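Local coordinates for protein flagellin (PDB 4CFI) that probably assembles into the filament of the bacterial flagellum, as flagellins do, and carries immunoreactive epitopes, at residues Thr164-Gly168 with Leu185-Ala191; Thr218-Leu222 with Ser236-Ala240. All coordinates share one frame; numbering follows the deposited sequence.

Contact 1 (Thr164-Gly168 with Leu185-Ala191); sequences TAVFG and LALSTSA
The F167 ring is met obliquely by L185, A186 and L187: A186 O comes closest, 3.3 Å from F167 CD1, CD1 of L185 is 3.6 Å from F167 CD1, and CD1 of L187 is 3.8 Å from F167 CE1. One face of the ring is occupied by its own neighbour V166, whose CG1 stands 3.5 Å above the plane of the F167 ring, over its centre. With CG1 of V166 anti to the backbone N (chi1 173°), that methyl also reaches L187 CD1 at 3.7 Å. F150 stacks with the F167 ring from outside the two segments.

The backbones are linked mainly at the helix end. S188 N gives V166 O a weak bond of 3.0 Å, bent to 127° at the hydrogen, and F167 CA makes a CA-H...O contact with A186 O at 3.4 Å. A water accepts from S188 OG (2.8 Å) and donates to A165 O, while S188 OG itself takes a weak bond from A191 N.

The C-terminal end of helix 160-167 and an extended loop thus pack together on the antiparallel sheet of strands 111-119, 135-142 and 148-152, through I119, I115 and I138, within the D2 region of flagellin.

Contact 2 (Thr218-Leu222 with Ser236-Ala240); sequences TVSNL and SIDNA
V219 and L222 of the 218-222 turn face S236, I237 and A240 on one side of helix 227-257, and the apolar contacts carry most of the contact. The CG2 methyl of V219 reaches A240 CB at 4.0 Å and I237 CD1 at 4.2 Å. It is the branch beside the backbone N, because CG1 of V219 takes the position anti to that nitrogen (chi1 170°). L222 sets both ends of its fork at S236, with CD2 3.7 Å and CD1 4.1 Å from S236 CB; CD1 of L222 also reaches I237 CD1 at 4.2 Å. On the helix side, I237 and A240 also touch L20 of helix 2-31, which extends the apolar layer beyond the two segments.

Polar groups do not pair between the segments. S236 OG, anti to its own N (chi1 -172°), comes within 3.9 Å of V219 N, yet it is bonded elsewhere, to Q217 O and G103 N, so this buried hydroxyl is satisfied by the chain just before the turn and by a separate loop.

Hydrogen bonds within each segment fix the shape. N221 N to T218 O (3.0 Å) and a 2.7 Å bond between the hydroxyls T218 OG1 and S220 OG hold the turn, while A240 N to S236 O belongs to the regular helix ladder.

Methyl groups at ordinary van der Waals separations imply an interface held by burial and shape, while the directional bonds of the S236 hydroxyl to Q217 O and G103 N set where S236 sits.

How the contacts relate
Contact 1 closes before contact 2 opens along the chain, with helix 197-213 between them: L185 and L187 of contact 1 touch that helix, and the 218-222 turn follows it. Their centres are 30 Å apart and the nearest atoms about 17 Å, so they do not touch. Contact 1 packs against the sheet of strands 111-119, 135-142 and 148-152. Its centre is 24 Å from the centre of the chain. Contact 2 lies 7 Å from that centre, on helix 227-257 against helix 2-31. Contact 1 therefore joins helix, loop and sheet in the D2 region, while contact 2 joins the chain leaving helix 197-213 to the long helix 227-257.

Contact 1 (Thr164-Gly168 with Leu185-Ala191)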
# COMPACT_ATOMS: atom_id res chain seq x y z
N THR A 164 -9.51 -10.11 -20.93
CA THR A 164 -8.40 -10.61 -21.72
C THR A 164 -8.15 -9.71 -22.93
O THR A 164 -7.00 -9.40 -23.26
CB THR A 164 -8.70 -12.08 -22.17
OG1 THR A 164 -8.79 -12.89 -20.99
CG2 THR A 164 -7.63 -12.61 -23.14
N ALA A 165 -9.23 -9.32 -23.60
CA ALA A 165 -9.13 -8.55 -24.85
C ALA A 165 -8.55 -7.15 -24.68
O ALA A 165 -7.96 -6.61 -25.61
CB ALA A 165 -10.50 -8.42 -25.50
N VAL A 166 -8.74 -6.56 -23.49
CA VAL A 166 -8.27 -5.20 -23.20
C VAL A 166 -6.91 -5.23 -22.50
O VAL A 166 -6.00 -4.48 -22.87
CB VAL A 166 -9.31 -4.41 -22.35
CG1 VAL A 166 -8.74 -3.06 -21.90
CG2 VAL A 166 -10.57 -4.22 -23.17
N PHE A 167 -6.75 -6.10 -21.51
CA PHE A 167 -5.61 -6.06 -20.59
C PHE A 167 -4.61 -7.18 -20.80
O PHE A 167 -3.55 -7.17 -20.16
CB PHE A 167 -6.12 -6.06 -19.15
CG PHE A 167 -6.95 -4.83 -18.84
CD1 PHE A 167 -6.35 -3.60 -18.71
CD2 PHE A 167 -8.33 -4.92 -18.67
CE1 PHE A 167 -7.09 -2.46 -18.41
CE2 PHE A 167 -9.08 -3.78 -18.39
CZ PHE A 167 -8.47 -2.56 -18.27
N GLY A 168 -4.90 -8.13 -21.68
CA GLY A 168 -4.01 -9.27 -21.88
C GLY A 168 -4.21 -10.34 -20.82
O GLY A 168 -5.16 -10.30 -20.04
N LEU A 185 -0.10 -3.10 -15.42
CA LEU A 185 -1.32 -2.85 -16.16
C LEU A 185 -0.96 -2.35 -17.54
O LEU A 185 -0.17 -1.42 -17.66
CB LEU A 185 -2.17 -1.81 -15.43
CG LEU A 185 -3.58 -1.62 -16.00
CD1 LEU A 185 -4.46 -2.84 -15.74
CD2 LEU A 185 -4.23 -0.37 -15.42
N ALA A 186 -1.58 -2.95 -18.56
CA ALA A 186 -1.39 -2.60 -19.96
C ALA A 186 -2.78 -2.46 -20.59
O ALA A 186 -3.60 -3.36 -20.48
CB ALA A 186 -0.60 -3.70 -20.65
N LEU A 187 -3.03 -1.32 -21.22
CA LEU A 187 -4.33 -1.00 -21.80
C LEU A 187 -4.27 -1.10 -23.32
O LEU A 187 -3.40 -0.48 -23.94
CB LEU A 187 -4.70 0.43 -21.42
CG LEU A 187 -6.09 0.92 -21.86
CD1 LEU A 187 -7.19 0.20 -21.10
CD2 LEU A 187 -6.20 2.42 -21.63
N SER A 188 -5.19 -1.83 -23.93
CA SER A 188 -5.20 -1.98 -25.37
C SER A 188 -5.41 -0.66 -26.07
O SER A 188 -6.10 0.21 -25.56
CB SER A 188 -6.31 -2.94 -25.79
OG SER A 188 -7.58 -2.39 -25.43
N THR A 189 -4.88 -0.55 -27.28
CA THR A 189 -5.19 0.64 -28.08
C THR A 189 -6.69 0.67 -28.42
O THR A 189 -7.29 1.76 -28.51
CB THR A 189 -4.31 0.73 -29.32
OG1 THR A 189 -4.45 -0.47 -30.08
CG2 THR A 189 -2.84 0.94 -28.94
N SER A 190 -7.30 -0.49 -28.62
CA SER A 190 -8.72 -0.57 -28.94
C SER A 190 -9.61 -0.02 -27.83
O SER A 190 -10.75 0.34 -28.10
CB SER A 190 -9.13 -2.01 -29.26
OG SER A 190 -8.60 -2.42 -30.51
N ALA A 191 -9.12 0.02 -26.60
CA ALA A 191 -9.93 0.56 -25.50
C ALA A 191 -10.26 2.04 -25.65
O ALA A 191 -11.29 2.49 -25.13
CB ALA A 191 -9.24 0.31 -24.17
O HOH W 1 -9.24 -4.28 -26.65
O HOH W 2 -2.92 -5.43 -18.00

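Contact 2 (Thr218-Leu222 with Ser236-Ala240)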
# COMPACT_ATOMS: atom_id res chain seq x y z
N THR A 218 8.44 2.55 0.14
CA THR A 218 8.50 2.43 1.60
C THR A 218 8.30 3.81 2.23
O THR A 218 8.38 4.85 1.57
CB THR A 218 9.84 1.83 2.08
OG1 THR A 218 10.93 2.64 1.64
CG2 THR A 218 10.01 0.38 1.54
N VAL A 219 8.02 3.83 3.53
CA VAL A 219 7.75 5.09 4.24
C VAL A 219 8.88 6.10 3.99
O VAL A 219 8.63 7.28 3.79
CB VAL A 219 7.48 4.84 5.73
CG1 VAL A 219 7.43 6.15 6.49
CG2 VAL A 219 6.18 4.05 5.89
N SER A 220 10.12 5.62 3.96
CA SER A 220 11.30 6.47 3.74
C SER A 220 11.21 7.36 2.51
O SER A 220 11.67 8.50 2.55
CB SER A 220 12.56 5.60 3.63
OG SER A 220 12.48 4.68 2.55
N ASN A 221 10.62 6.85 1.43
CA ASN A 221 10.62 7.54 0.15
C ASN A 221 9.25 8.07 -0.27
O ASN A 221 9.05 8.37 -1.46
CB ASN A 221 11.24 6.65 -0.95
CG ASN A 221 12.76 6.57 -0.85
OD1 ASN A 221 13.35 5.51 -1.01
ND2 ASN A 221 13.42 7.71 -0.63
N LEU A 222 8.32 8.24 0.67
CA LEU A 222 7.03 8.84 0.36
C LEU A 222 7.15 10.33 0.08
O LEU A 222 7.88 11.06 0.75
CB LEU A 222 6.04 8.61 1.49
CG LEU A 222 5.68 7.14 1.70
CD1 LEU A 222 4.73 7.00 2.88
CD2 LEU A 222 5.07 6.53 0.44
N SER A 236 0.91 2.86 1.15
CA SER A 236 2.10 2.53 1.92
C SER A 236 1.84 2.61 3.42
O SER A 236 2.28 1.73 4.17
CB SER A 236 3.24 3.46 1.54
OG SER A 236 4.47 3.06 2.13
N ILE A 237 1.15 3.66 3.87
CA ILE A 237 0.82 3.81 5.29
C ILE A 237 -0.15 2.73 5.75
O ILE A 237 -0.00 2.20 6.86
CB ILE A 237 0.28 5.22 5.60
CG1 ILE A 237 1.39 6.28 5.41
CG2 ILE A 237 -0.33 5.28 7.01
CD1 ILE A 237 2.53 6.16 6.39
N ASP A 238 -1.16 2.40 4.94
CA ASP A 238 -2.04 1.29 5.31
C ASP A 238 -1.20 0.02 5.59
O ASP A 238 -1.43 -0.70 6.57
CB ASP A 238 -3.09 1.02 4.21
CG ASP A 238 -4.23 2.03 4.19
OD1 ASP A 238 -4.40 2.81 5.15
OD2 ASP A 238 -4.97 2.00 3.18
N ASN A 239 -0.23 -0.25 4.72
CA ASN A 239 0.63 -1.42 4.88
C ASN A 239 1.54 -1.33 6.09
O ASN A 239 1.73 -2.30 6.80
CB ASN A 239 1.42 -1.65 3.60
CG ASN A 239 0.54 -2.12 2.45
OD1 ASN A 239 -0.66 -2.36 2.63
ND2 ASN A 239 1.11 -2.22 1.29
N ALA A 240 2.13 -0.16 6.31
CA ALA A 240 2.99 0.04 7.48
C ALA A 240 2.20 -0.13 8.77
O ALA A 240 2.68 -0.76 9.72
CB ALA A 240 3.64 1.41 7.42